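Local coordinates for McyG protein (Microcystis aeruginosa PCC 7806, PDB 4R0M) that probably activates phenylalanine or a related aromatic acid as its adenylate for loading onto a peptidyl carrier domain during microcystin synthesis, at residues D14-L19 and T195-L200; Q49-D54 and F83-W88; D54-L59 and C90-I95; K72-I77 and V98-A103. All blocks are in the same frame, centred on the assembly; numbering follows the deposited sequence.

How the contacts relate
All four contacts are mostly buried, but contact 1 reaches the surface at its Asp-14 and Trp-16 end. Contacts 2 and 3 hold the same two elements, helices 48-64 and 80-93, at successive levels and share Asp-54; both are largely apolar, with the Asp-54 carboxylate against Pro-85 in contact 2, and lack hydrogen bonds across the pair. Contact 4 instead joins neighbouring strands through main-chain hydrogen bonds, and Phe-83 and Cys-90 of helix 80-93 pack on its strands. Contact 1 closes a much longer loop that encloses the other three and relies on imidazoles, a ring stack and a water; its Leu-19 touches Trp-88 and Phe-91, so it meets contacts 2 and 3.

Contact 1: residues D14-L19 and T195-L200; sequences DNWRTL and THHNIL
The imidazole of His-197 carries the six-membered ring of Trp-16 on one face, while Asn-15 O and a water lie at its edge. The two rings form an offset stack, with centroids 4.2 Å apart and planes 16° from parallel; Trp-16 CZ3 comes within 3.4 Å of His-197 ND1. His-197 reaches this place because its CG is anti to the backbone N (chi1 -168°), swinging the ring out toward the loop 14-19. There ND1 gives a weak hydrogen bond to Asn-15 O at 3.1 Å and also bonds a water that donates to Arg-17 O, so one nitrogen is linked to two carbonyls of the irregular segment, weakly to one and through a water to the other. His-196 uses the same atom in the opposite sense. Its ND1 accepts from Leu-19 N, 3.1 Å away and nearly straight at 161°, with the donor tilted out of the ring plane, while Thr-18 CB lies over a face of the ring. An imidazole suits this spot because Leu-19 opens helix 19-27, where an N-H has no carbonyl of a preceding turn to bind. Leu-200 CD1 packs 3.3 Å from Arg-17 O, and its CD2 meets Leu-19 CD2. Helix 196-210 is itself started by a capping box: Asn-198 N donates to Thr-195 OG1 (2.9 Å) and Thr-195 N donates to Asn-198 OD1 (3.0 Å). This helix start follows strand 190-195, just after the glycine-rich phosphate-binding loop characteristic of adenylate-forming enzymes.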
loop_
_atom_site.group_PDB
_atom_site.type_symbol
_atom_site.label_atom_id
_atom_site.label_comp_id
_atom_site.label_asym_id
_atom_site.label_seq_id
_atom_site.Cartn_x
_atom_site.Cartn_y
_atom_site.Cartn_z
ATOM N N ASP A 14 -13.035 -18.773 -16.206
ATOM C CA ASP A 14 -12.296 -17.776 -16.982
ATOM C C ASP A 14 -13.172 -16.633 -17.490
ATOM O O ASP A 14 -14.221 -16.855 -18.101
ATOM C CB ASP A 14 -11.565 -18.433 -18.159
ATOM C CG ASP A 14 -10.181 -18.942 -17.787
ATOM O OD1 ASP A 14 -9.588 -18.441 -16.805
ATOM O OD2 ASP A 14 -9.680 -19.844 -18.491
ATOM N N ASN A 15 -12.722 -15.412 -17.220
ATOM C CA ASN A 15 -13.354 -14.206 -17.728
ATOM C C ASN A 15 -12.389 -13.499 -18.670
ATOM O O ASN A 15 -11.208 -13.346 -18.350
ATOM C CB ASN A 15 -13.739 -13.284 -16.568
ATOM C CG ASN A 15 -14.335 -11.971 -17.036
ATOM O OD1 ASN A 15 -15.341 -11.948 -17.748
ATOM N ND2 ASN A 15 -13.717 -10.866 -16.633
ATOM N N TRP A 16 -12.888 -13.077 -19.829
ATOM C CA TRP A 16 -12.037 -12.445 -20.836
ATOM C C TRP A 16 -12.419 -11.024 -21.147
ATOM O O TRP A 16 -12.300 -10.568 -22.285
ATOM C CB TRP A 16 -11.979 -13.297 -22.100
ATOM C CG TRP A 16 -11.252 -14.602 -21.889
ATOM C CD1 TRP A 16 -11.779 -15.888 -21.962
ATOM C CD2 TRP A 16 -9.834 -14.789 -21.542
ATOM N NE1 TRP A 16 -10.814 -16.826 -21.700
ATOM C CE2 TRP A 16 -9.626 -16.237 -21.441
ATOM C CE3 TRP A 16 -8.759 -13.935 -21.315
ATOM C CZ2 TRP A 16 -8.388 -16.782 -21.128
ATOM C CZ3 TRP A 16 -7.517 -14.497 -20.998
ATOM C CH2 TRP A 16 -7.339 -15.887 -20.907
ATOM N N ARG A 17 -12.872 -10.309 -20.123
ATOM C CA ARG A 17 -13.192 -8.893 -20.241
ATOM C C ARG A 17 -11.926 -8.038 -20.259
ATOM O O ARG A 17 -10.887 -8.442 -19.737
ATOM C CB ARG A 17 -14.078 -8.452 -19.071
ATOM C CG ARG A 17 -15.542 -8.845 -19.177
ATOM C CD ARG A 17 -16.277 -8.486 -17.893
ATOM N NE ARG A 17 -17.709 -8.297 -18.108
ATOM C CZ ARG A 17 -18.281 -7.134 -18.416
ATOM N NH1 ARG A 17 -17.551 -6.035 -18.549
ATOM N NH2 ARG A 17 -19.595 -7.069 -18.592
ATOM N N THR A 18 -12.021 -6.865 -20.877
ATOM C CA THR A 18 -10.993 -5.835 -20.758
ATOM C C THR A 18 -11.505 -4.764 -19.804
ATOM O O THR A 18 -12.679 -4.778 -19.421
ATOM C CB THR A 18 -10.660 -5.177 -22.111
ATOM O OG1 THR A 18 -11.832 -4.545 -22.639
ATOM C CG2 THR A 18 -10.129 -6.204 -23.103
ATOM N N LEU A 19 -10.631 -3.834 -19.428
ATOM C CA LEU A 19 -11.011 -2.752 -18.522
ATOM C C LEU A 19 -12.056 -1.812 -19.132
ATOM O O LEU A 19 -12.939 -1.323 -18.427
ATOM C CB LEU A 19 -9.777 -1.974 -18.049
ATOM C CG LEU A 19 -8.851 -2.705 -17.067
ATOM C CD1 LEU A 19 -7.515 -1.990 -16.949
ATOM C CD2 LEU A 19 -9.497 -2.861 -15.698
ATOM N N THR A 195 -1.780 -7.194 -16.520
ATOM C CA THR A 195 -2.690 -7.296 -17.653
ATOM C C THR A 195 -4.122 -7.057 -17.183
ATOM O O THR A 195 -4.389 -7.060 -15.975
ATOM C CB THR A 195 -2.590 -8.684 -18.318
ATOM O OG1 THR A 195 -2.993 -9.691 -17.383
ATOM C CG2 THR A 195 -1.164 -8.963 -18.770
ATOM N N HIS A 196 -5.033 -6.847 -18.133
ATOM C CA HIS A 196 -6.468 -6.795 -17.842
ATOM C C HIS A 196 -6.887 -8.052 -17.142
ATOM O O HIS A 196 -7.617 -8.011 -16.149
ATOM C CB HIS A 196 -7.288 -6.658 -19.124
ATOM C CG HIS A 196 -6.912 -5.472 -19.976
ATOM N ND1 HIS A 196 -7.561 -4.298 -19.906
ATOM C CD2 HIS A 196 -5.928 -5.321 -20.949
ATOM C CE1 HIS A 196 -7.019 -3.433 -20.783
ATOM N NE2 HIS A 196 -6.019 -4.061 -21.421
ATOM N N HIS A 197 -6.415 -9.184 -17.663
ATOM C CA HIS A 197 -6.751 -10.497 -17.127
ATOM C C HIS A 197 -6.244 -10.691 -15.726
ATOM O O HIS A 197 -6.927 -11.309 -14.913
ATOM C CB HIS A 197 -6.247 -11.604 -18.048
ATOM C CG HIS A 197 -6.801 -12.971 -17.716
ATOM N ND1 HIS A 197 -8.107 -13.275 -17.851
ATOM C CD2 HIS A 197 -6.175 -14.124 -17.249
ATOM C CE1 HIS A 197 -8.308 -14.554 -17.486
ATOM N NE2 HIS A 197 -7.126 -15.074 -17.118
ATOM N N ASN A 198 -5.050 -10.166 -15.433
ATOM C CA ASN A 198 -4.517 -10.149 -14.063
ATOM C C ASN A 198 -5.476 -9.454 -13.105
ATOM O O ASN A 198 -5.888 -10.026 -12.097
ATOM C CB ASN A 198 -3.150 -9.439 -13.997
ATOM C CG ASN A 198 -2.005 -10.272 -14.560
ATOM O OD1 ASN A 198 -1.060 -9.725 -15.135
ATOM N ND2 ASN A 198 -2.074 -11.589 -14.391
ATOM N N ILE A 199 -5.829 -8.216 -13.444
ATOM C CA ILE A 199 -6.648 -7.354 -12.593
ATOM C C ILE A 199 -8.064 -7.913 -12.403
ATOM O O ILE A 199 -8.546 -8.030 -11.273
ATOM C CB ILE A 199 -6.691 -5.908 -13.150
ATOM C CG1 ILE A 199 -5.288 -5.289 -13.123
ATOM C CG2 ILE A 199 -7.670 -5.044 -12.363
ATOM C CD1 ILE A 199 -5.089 -4.136 -14.086
ATOM N N LEU A 200 -8.708 -8.277 -13.510
ATOM C CA LEU A 200 -10.093 -8.745 -13.475
ATOM C C LEU A 200 -10.251 -10.147 -12.896
ATOM O O LEU A 200 -11.331 -10.513 -12.433
ATOM C CB LEU A 200 -10.754 -8.614 -14.852
ATOM C CG LEU A 200 -10.841 -7.157 -15.325
ATOM C CD1 LEU A 200 -11.385 -7.067 -16.741
ATOM C CD2 LEU A 200 -11.665 -6.305 -14.367
HETATM O O HOH W 1 -9.954 -10.678 -18.405
#

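Contact 2: residues Q49-D54 and F83-W88; sequences QDLYQD and FIPALW
A steep helix-helix crossing in the N-terminal part of the adenylation domain sets helix 48-64 against helix 80-93, the connecting helix of a beta-alpha-beta unit. The short segments cross at -63° with their axes 9.0 Å apart at closest approach. Leu-51 carries most of the contact. Its CG is anti to the backbone N (chi1 169°), which sends the two methyls forward to separate partners. CD1 rests on the backbone at Pro-85 CA, 3.7 Å away, and meets Ile-84 CG2 at 3.9 Å. CD2 sits over the face of the Trp-88 five-membered ring in a CH-pi contact, 3.9 Å from Trp-88 CD1. A forked leucine suits a position that touches different partners with each methyl. Pro-85 has no N-H to bond the preceding turn, and the helix kinks there. Asp-54 crosses the Pro-85 ring obliquely, with OD2 3.4 Å from Pro-85 CB; the same Asp-54 OD2 forms a salt bridge with Arg-159 and accepts a hydrogen bond from Gln-46. Leu-23 of helix 19-27 touches both Leu-51 and Trp-88, Ile-34 of strand 33-37 packs on Leu-51 and Ile-84, and helix 227-240 meets Trp-88.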
loop_
_atom_site.group_PDB
_atom_site.type_symbol
_atom_site.label_atom_id
_atom_site.label_comp_id
_atom_site.label_asym_id
_atom_site.label_seq_id
_atom_site.Cartn_x
_atom_site.Cartn_y
_atom_site.Cartn_z
ATOM N N GLN A 49 -20.928 7.075 -15.848
ATOM C CA GLN A 49 -21.187 7.668 -17.158
ATOM C C GLN A 49 -20.362 8.943 -17.367
ATOM O O GLN A 49 -19.773 9.133 -18.433
ATOM C CB GLN A 49 -22.690 7.957 -17.325
ATOM C CG GLN A 49 -23.094 8.523 -18.683
ATOM C CD GLN A 49 -22.811 7.571 -19.833
ATOM O OE1 GLN A 49 -21.908 7.807 -20.639
ATOM N NE2 GLN A 49 -23.575 6.484 -19.910
ATOM N N ASP A 50 -20.327 9.804 -16.347
ATOM C CA ASP A 50 -19.538 11.041 -16.387
ATOM C C ASP A 50 -18.040 10.749 -16.466
ATOM O O ASP A 50 -17.315 11.409 -17.212
ATOM C CB ASP A 50 -19.821 11.916 -15.162
ATOM C CG ASP A 50 -21.244 12.443 -15.125
ATOM O OD1 ASP A 50 -21.649 13.163 -16.064
ATOM O OD2 ASP A 50 -21.952 12.160 -14.137
ATOM N N LEU A 51 -17.589 9.765 -15.689
ATOM C CA LEU A 51 -16.190 9.340 -15.693
ATOM C C LEU A 51 -15.775 8.873 -17.086
ATOM O O LEU A 51 -14.744 9.300 -17.614
ATOM C CB LEU A 51 -15.960 8.231 -14.658
ATOM C CG LEU A 51 -14.630 7.465 -14.685
ATOM C CD1 LEU A 51 -13.474 8.332 -14.204
ATOM C CD2 LEU A 51 -14.728 6.198 -13.852
ATOM N N TYR A 52 -16.599 8.007 -17.674
ATOM C CA TYR A 52 -16.380 7.502 -19.026
ATOM C C TYR A 52 -16.268 8.642 -20.040
ATOM O O TYR A 52 -15.353 8.654 -20.863
ATOM C CB TYR A 52 -17.499 6.523 -19.409
ATOM C CG TYR A 52 -17.481 6.056 -20.850
ATOM C CD1 TYR A 52 -16.589 5.073 -21.276
ATOM C CD2 TYR A 52 -18.369 6.589 -21.785
ATOM C CE1 TYR A 52 -16.576 4.641 -22.594
ATOM C CE2 TYR A 52 -18.362 6.165 -23.106
ATOM C CZ TYR A 52 -17.466 5.192 -23.506
ATOM O OH TYR A 52 -17.455 4.769 -24.816
ATOM N N GLN A 53 -17.190 9.603 -19.963
ATOM C CA GLN A 53 -17.183 10.754 -20.870
ATOM C C GLN A 53 -15.954 11.634 -20.658
ATOM O O GLN A 53 -15.365 12.125 -21.621
ATOM C CB GLN A 53 -18.464 11.589 -20.727
ATOM C CG GLN A 53 -19.751 10.914 -21.198
ATOM C CD GLN A 53 -19.740 10.512 -22.668
ATOM O OE1 GLN A 53 -19.128 11.169 -23.510
ATOM N NE2 GLN A 53 -20.433 9.423 -22.981
ATOM N N ASP A 54 -15.575 11.821 -19.393
ATOM C CA ASP A 54 -14.392 12.602 -19.023
ATOM C C ASP A 54 -13.116 11.934 -19.544
ATOM O O ASP A 54 -12.250 12.595 -20.123
ATOM C CB ASP A 54 -14.336 12.770 -17.500
ATOM C CG ASP A 54 -13.367 13.857 -17.050
ATOM O OD1 ASP A 54 -12.864 14.634 -17.890
ATOM O OD2 ASP A 54 -13.116 13.934 -15.828
ATOM N N PHE A 83 -6.769 12.309 -11.291
ATOM C CA PHE A 83 -6.042 11.043 -11.390
ATOM C C PHE A 83 -6.887 9.932 -12.016
ATOM O O PHE A 83 -6.491 9.339 -13.019
ATOM C CB PHE A 83 -5.523 10.616 -10.010
ATOM C CG PHE A 83 -4.678 9.371 -10.029
ATOM C CD1 PHE A 83 -5.263 8.108 -10.135
ATOM C CD2 PHE A 83 -3.295 9.456 -9.918
ATOM C CE1 PHE A 83 -4.485 6.961 -10.147
ATOM C CE2 PHE A 83 -2.512 8.312 -9.924
ATOM C CZ PHE A 83 -3.108 7.064 -10.039
ATOM N N ILE A 84 -8.045 9.657 -11.420
ATOM C CA ILE A 84 -8.911 8.560 -11.865
ATOM C C ILE A 84 -9.404 8.716 -13.319
ATOM O O ILE A 84 -9.288 7.773 -14.103
ATOM C CB ILE A 84 -10.072 8.302 -10.873
ATOM C CG1 ILE A 84 -9.508 7.887 -9.506
ATOM C CG2 ILE A 84 -11.004 7.221 -11.400
ATOM C CD1 ILE A 84 -10.486 7.985 -8.353
ATOM N N PRO A 85 -9.928 9.902 -13.694
ATOM C CA PRO A 85 -10.290 10.070 -15.102
ATOM C C PRO A 85 -9.117 9.898 -16.073
ATOM O O PRO A 85 -9.301 9.337 -17.156
ATOM C CB PRO A 85 -10.842 11.496 -15.150
ATOM C CG PRO A 85 -11.388 11.715 -13.782
ATOM C CD PRO A 85 -10.390 11.047 -12.882
ATOM N N ALA A 86 -7.929 10.362 -15.686
ATOM C CA ALA A 86 -6.728 10.211 -16.513
ATOM C C ALA A 86 -6.257 8.759 -16.600
ATOM O O ALA A 86 -5.771 8.321 -17.645
ATOM C CB ALA A 86 -5.605 11.098 -15.997
ATOM N N LEU A 87 -6.399 8.025 -15.498
ATOM C CA LEU A 87 -6.048 6.605 -15.451
ATOM C C LEU A 87 -6.946 5.791 -16.383
ATOM O O LEU A 87 -6.460 4.948 -17.148
ATOM C CB LEU A 87 -6.152 6.072 -14.017
ATOM C CG LEU A 87 -5.796 4.603 -13.767
ATOM C CD1 LEU A 87 -4.293 4.417 -13.617
ATOM C CD2 LEU A 87 -6.520 4.088 -12.533
ATOM N N TRP A 88 -8.251 6.054 -16.308
ATOM C CA TRP A 88 -9.236 5.396 -17.162
ATOM C C TRP A 88 -9.136 5.821 -18.596
ATOM O O TRP A 88 -9.403 5.025 -19.498
ATOM C CB TRP A 88 -10.647 5.599 -16.622
ATOM C CG TRP A 88 -10.959 4.652 -15.494
ATOM C CD1 TRP A 88 -10.997 4.932 -14.131
ATOM C CD2 TRP A 88 -11.260 3.218 -15.594
ATOM N NE1 TRP A 88 -11.304 3.806 -13.406
ATOM C CE2 TRP A 88 -11.471 2.744 -14.221
ATOM C CE3 TRP A 88 -11.376 2.313 -16.648
ATOM C CZ2 TRP A 88 -11.784 1.422 -13.941
ATOM C CZ3 TRP A 88 -11.691 0.981 -16.351
ATOM C CH2 TRP A 88 -11.889 0.548 -15.029
#

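Contact 3: residues D54-L59 and C90-I95; sequences DALVIL and CFLGGI
Side chain against side chain is the first kind of contact, and it is wholly apolar. Leu-92 points its CD1 at helix 48-64, where it meets the methyl of Ala-55 (Leu-92 CD1 to Ala-55 CB, 3.7 Å) and, more loosely, Leu-56 CD2. The short alanine lets the leucine tip come close to the helix. Leu-59, its CG anti to the backbone N (chi1 177°), projects from helix 48-64 toward the 90-95 segment, and its CD1 lies 3.9 Å from Ile-95 CD1.

The second kind is side chain against main chain. Both methyls of Leu-59 press on the main chain at Gly-93: CD1 is 3.6 Å from Gly-93 CA, and CD2 is 3.6 Å from Gly-93 N. Glycine suits this place because a beta carbon on Gly-93 would fall 2.2 Å from Leu-59 CD1. An alanine at Leu-59 would lose both methyls and would probably leave Gly-93 and Ile-95 poorly packed.

Main-chain hydrogen bonding within 90-95 shapes the surface that Leu-59 meets. A Schellman motif ends the helix: Gly-94 takes a positive phi of 70°, Ile-95 N donates to Cys-90 O at 2.9 Å, and Gly-94 N bonds Phe-91 O weakly. The turn thereby brings Ile-95 back toward helix 48-64. With no hydrogen bond between the two segments, their association rests on complementary shape and the burial of hydrocarbon.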
loop_
_atom_site.group_PDB
_atom_site.type_symbol
_atom_site.label_atom_id
_atom_site.label_comp_id
_atom_site.label_asym_id
_atom_site.label_seq_id
_atom_site.Cartn_x
_atom_site.Cartn_y
_atom_site.Cartn_z
ATOM N N ASP A 54 -15.575 11.821 -19.393
ATOM C CA ASP A 54 -14.392 12.602 -19.023
ATOM C C ASP A 54 -13.116 11.934 -19.544
ATOM O O ASP A 54 -12.250 12.595 -20.123
ATOM C CB ASP A 54 -14.336 12.770 -17.500
ATOM C CG ASP A 54 -13.367 13.857 -17.050
ATOM O OD1 ASP A 54 -12.864 14.634 -17.890
ATOM O OD2 ASP A 54 -13.116 13.934 -15.828
ATOM N N ALA A 55 -13.027 10.619 -19.351
ATOM C CA ALA A 55 -11.899 9.824 -19.835
ATOM C C ALA A 55 -11.695 9.932 -21.351
ATOM O O ALA A 55 -10.559 10.044 -21.815
ATOM C CB ALA A 55 -12.062 8.369 -19.418
ATOM N N LEU A 56 -12.791 9.910 -22.111
ATOM C CA LEU A 56 -12.739 10.041 -23.574
ATOM C C LEU A 56 -12.152 11.378 -24.022
ATOM O O LEU A 56 -11.403 11.434 -25.001
ATOM C CB LEU A 56 -14.130 9.857 -24.197
ATOM C CG LEU A 56 -14.762 8.463 -24.264
ATOM C CD1 LEU A 56 -16.162 8.552 -24.854
ATOM C CD2 LEU A 56 -13.909 7.496 -25.071
ATOM N N VAL A 57 -12.506 12.443 -23.305
ATOM C CA VAL A 57 -12.006 13.789 -23.593
ATOM C C VAL A 57 -10.500 13.857 -23.344
ATOM O O VAL A 57 -9.753 14.363 -24.183
ATOM C CB VAL A 57 -12.740 14.869 -22.759
ATOM C CG1 VAL A 57 -12.134 16.247 -22.995
ATOM C CG2 VAL A 57 -14.227 14.888 -23.091
ATOM N N ILE A 58 -10.068 13.333 -22.195
ATOM C CA ILE A 58 -8.650 13.284 -21.834
ATOM C C ILE A 58 -7.879 12.407 -22.819
ATOM O O ILE A 58 -6.786 12.775 -23.259
ATOM C CB ILE A 58 -8.443 12.785 -20.383
ATOM C CG1 ILE A 58 -9.056 13.776 -19.390
ATOM C CG2 ILE A 58 -6.960 12.582 -20.081
ATOM C CD1 ILE A 58 -9.507 13.154 -18.088
ATOM N N LEU A 59 -8.464 11.258 -23.163
ATOM C CA LEU A 59 -7.880 10.343 -24.143
ATOM C C LEU A 59 -7.624 11.022 -25.489
ATOM O O LEU A 59 -6.571 10.821 -26.098
ATOM C CB LEU A 59 -8.768 9.107 -24.333
ATOM C CG LEU A 59 -8.356 8.059 -25.376
ATOM C CD1 LEU A 59 -6.919 7.582 -25.184
ATOM C CD2 LEU A 59 -9.324 6.887 -25.347
ATOM N N CYS A 90 -6.316 6.373 -20.123
ATOM C CA CYS A 90 -5.250 5.489 -20.577
ATOM C C CYS A 90 -5.755 4.064 -20.798
ATOM O O CYS A 90 -5.418 3.432 -21.805
ATOM C CB CYS A 90 -4.089 5.490 -19.573
ATOM S SG CYS A 90 -3.227 7.076 -19.424
ATOM N N PHE A 91 -6.563 3.564 -19.865
ATOM C CA PHE A 91 -7.140 2.221 -19.988
ATOM C C PHE A 91 -7.943 2.059 -21.284
ATOM O O PHE A 91 -7.768 1.076 -22.008
ATOM C CB PHE A 91 -8.020 1.876 -18.780
ATOM C CG PHE A 91 -7.253 1.606 -17.509
ATOM C CD1 PHE A 91 -5.919 1.207 -17.539
ATOM C CD2 PHE A 91 -7.883 1.718 -16.275
ATOM C CE1 PHE A 91 -5.227 0.949 -16.362
ATOM C CE2 PHE A 91 -7.196 1.459 -15.096
ATOM C CZ PHE A 91 -5.865 1.076 -15.139
ATOM N N LEU A 92 -8.802 3.037 -21.574
ATOM C CA LEU A 92 -9.672 3.001 -22.752
ATOM C C LEU A 92 -8.907 3.066 -24.073
ATOM O O LEU A 92 -9.309 2.442 -25.056
ATOM C CB LEU A 92 -10.704 4.131 -22.702
ATOM C CG LEU A 92 -11.748 4.196 -21.581
ATOM C CD1 LEU A 92 -12.546 5.484 -21.705
ATOM C CD2 LEU A 92 -12.681 2.996 -21.584
ATOM N N GLY A 93 -7.807 3.816 -24.095
ATOM C CA GLY A 93 -7.030 4.001 -25.320
ATOM C C GLY A 93 -5.924 2.991 -25.557
ATOM O O GLY A 93 -5.223 3.064 -26.566
ATOM N N GLY A 94 -5.764 2.050 -24.633
ATOM C CA GLY A 94 -4.671 1.084 -24.703
ATOM C C GLY A 94 -3.311 1.706 -24.432
ATOM O O GLY A 94 -2.283 1.158 -24.832
ATOM N N ILE A 95 -3.313 2.863 -23.769
ATOM C CA ILE A 95 -2.090 3.514 -23.305
ATOM C C ILE A 95 -1.838 3.018 -21.886
ATOM O O ILE A 95 -2.763 2.951 -21.080
ATOM C CB ILE A 95 -2.230 5.054 -23.315
ATOM C CG1 ILE A 95 -2.469 5.564 -24.742
ATOM C CG2 ILE A 95 -0.997 5.721 -22.713
ATOM C CD1 ILE A 95 -3.098 6.940 -24.812
#

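Contact 4: residues K72-I77 and V98-A103; sequences KVILQI and VPLTVA
Ile-74 (chi1 -66°) holds its CG2 anti to the backbone N, and Leu-100 has its CG anti to the carbonyl carbon; these settings bring Ile-74 CG2 and Leu-100 CD1 to 3.8 Å. Val-98 CG2, beside its own backbone N, turns back toward Lys-72 CB, 4.1 Å away. Three main-chain bonds tie the segments together: Val-98 N to Val-73 O (2.7 Å), Leu-75 N to Val-98 O (2.9 Å, nearly straight at 172°) and Leu-100 N to Leu-75 O (3.1 Å). This is the parallel pairing of a beta-alpha-beta crossover, in which strands 72-76 and 96-99 are joined by helix 80-93. Ile-74 and Val-98 share one face of the sheet; Leu-75 and Pro-99 share the other, where Phe-83 of the helix packs on both. Pro-99 fits because the donors needed here are the N-H groups of Val-98 and Leu-100, which flank it. Beyond the paired residues, the carboxamide of Gln-76 lies against the carbonyls of Leu-100 and Thr-101. An alanine at Gln-76 would remove the carboxamide, and would probably leave the main chain at 100-101 less well packed. Val-102 CG2 then packs 3.8 Å from Ile-77 N, while Thr-101 OG1 is hydrogen-bonded to Asp-225, and the Thr-101 side chain is about 9 Å from the bound phenylalanyl-adenylate.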
loop_
_atom_site.group_PDB
_atom_site.type_symbol
_atom_site.label_atom_id
_atom_site.label_comp_id
_atom_site.label_asym_id
_atom_site.label_seq_id
_atom_site.Cartn_x
_atom_site.Cartn_y
_atom_site.Cartn_z
ATOM N N LYS A 72 3.654 4.373 -23.058
ATOM C CA LYS A 72 3.514 4.551 -21.620
ATOM C C LYS A 72 3.519 6.028 -21.248
ATOM O O LYS A 72 4.191 6.836 -21.893
ATOM C CB LYS A 72 4.619 3.792 -20.882
ATOM C CG LYS A 72 4.381 2.288 -20.829
ATOM C CD LYS A 72 5.658 1.507 -20.589
ATOM C CE LYS A 72 6.280 1.029 -21.892
ATOM N NZ LYS A 72 5.606 -0.193 -22.407
ATOM N N VAL A 73 2.736 6.376 -20.227
ATOM C CA VAL A 73 2.731 7.732 -19.666
ATOM C C VAL A 73 2.840 7.681 -18.141
ATOM O O VAL A 73 2.187 6.861 -17.488
ATOM C CB VAL A 73 1.488 8.562 -20.090
ATOM C CG1 VAL A 73 1.449 8.760 -21.599
ATOM C CG2 VAL A 73 0.197 7.921 -19.605
ATOM N N ILE A 74 3.675 8.554 -17.583
ATOM C CA ILE A 74 3.875 8.621 -16.137
ATOM C C ILE A 74 2.811 9.502 -15.489
ATOM O O ILE A 74 2.488 10.572 -16.001
ATOM C CB ILE A 74 5.298 9.123 -15.775
ATOM C CG1 ILE A 74 6.349 8.097 -16.216
ATOM C CG2 ILE A 74 5.417 9.413 -14.279
ATOM C CD1 ILE A 74 7.786 8.513 -15.966
ATOM N N LEU A 75 2.265 9.041 -14.367
ATOM C CA LEU A 75 1.274 9.811 -13.615
ATOM C C LEU A 75 1.874 10.435 -12.360
ATOM O O LEU A 75 2.447 9.741 -11.513
ATOM C CB LEU A 75 0.064 8.942 -13.254
ATOM C CG LEU A 75 -1.080 8.766 -14.261
ATOM C CD1 LEU A 75 -0.665 8.007 -15.517
ATOM C CD2 LEU A 75 -2.264 8.084 -13.587
ATOM N N GLN A 76 1.746 11.756 -12.269
ATOM C CA GLN A 76 2.178 12.526 -11.108
ATOM C C GLN A 76 1.061 13.494 -10.724
ATOM O O GLN A 76 1.209 14.715 -10.814
ATOM C CB GLN A 76 3.481 13.271 -11.414
ATOM C CG GLN A 76 4.708 12.373 -11.482
ATOM C CD GLN A 76 5.210 11.973 -10.107
ATOM O OE1 GLN A 76 4.796 10.954 -9.549
ATOM N NE2 GLN A 76 6.094 12.786 -9.547
ATOM N N ILE A 77 -0.065 12.925 -10.302
ATOM C CA ILE A 77 -1.289 13.678 -10.059
ATOM C C ILE A 77 -1.754 13.503 -8.616
ATOM O O ILE A 77 -2.129 12.401 -8.207
ATOM C CB ILE A 77 -2.419 13.227 -11.019
ATOM C CG1 ILE A 77 -1.941 13.255 -12.480
ATOM C CG2 ILE A 77 -3.658 14.092 -10.831
ATOM C CD1 ILE A 77 -2.741 12.374 -13.419
ATOM N N VAL A 98 1.489 4.785 -15.860
ATOM C CA VAL A 98 2.526 4.422 -14.898
ATOM C C VAL A 98 2.422 5.369 -13.703
ATOM O O VAL A 98 3.103 6.399 -13.652
ATOM C CB VAL A 98 3.939 4.446 -15.526
ATOM C CG1 VAL A 98 4.977 3.901 -14.552
ATOM C CG2 VAL A 98 3.967 3.638 -16.819
ATOM N N PRO A 99 1.540 5.034 -12.743
ATOM C CA PRO A 99 1.323 5.898 -11.592
ATOM C C PRO A 99 2.496 5.828 -10.627
ATOM O O PRO A 99 2.946 4.737 -10.273
ATOM C CB PRO A 99 0.055 5.319 -10.939
ATOM C CG PRO A 99 -0.489 4.313 -11.906
ATOM C CD PRO A 99 0.697 3.831 -12.681
ATOM N N LEU A 100 3.000 6.989 -10.232
ATOM C CA LEU A 100 4.079 7.060 -9.255
ATOM C C LEU A 100 3.703 8.018 -8.128
ATOM O O LEU A 100 2.896 8.929 -8.322
ATOM C CB LEU A 100 5.396 7.476 -9.923
ATOM C CG LEU A 100 6.024 6.501 -10.931
ATOM C CD1 LEU A 100 7.135 7.179 -11.719
ATOM C CD2 LEU A 100 6.537 5.233 -10.262
ATOM N N THR A 101 4.283 7.787 -6.952
ATOM C CA THR A 101 4.048 8.620 -5.778
ATOM C C THR A 101 4.426 10.067 -6.073
ATOM O O THR A 101 5.484 10.338 -6.644
ATOM C CB THR A 101 4.856 8.108 -4.564
ATOM O OG1 THR A 101 4.526 6.736 -4.314
ATOM C CG2 THR A 101 4.562 8.931 -3.305
ATOM N N VAL A 102 3.536 10.985 -5.705
ATOM C CA VAL A 102 3.818 12.413 -5.768
ATOM C C VAL A 102 4.820 12.762 -4.666
ATOM O O VAL A 102 4.604 12.444 -3.497
ATOM C CB VAL A 102 2.520 13.243 -5.637
ATOM C CG1 VAL A 102 2.821 14.702 -5.313
ATOM C CG2 VAL A 102 1.693 13.137 -6.914
ATOM N N ALA A 103 5.924 13.391 -5.060
ATOM C CA ALA A 103 6.992 13.765 -4.133
ATOM C C ALA A 103 6.522 14.803 -3.114
ATOM O O ALA A 103 5.666 15.632 -3.434
ATOM C CB ALA A 103 8.198 14.282 -4.902
#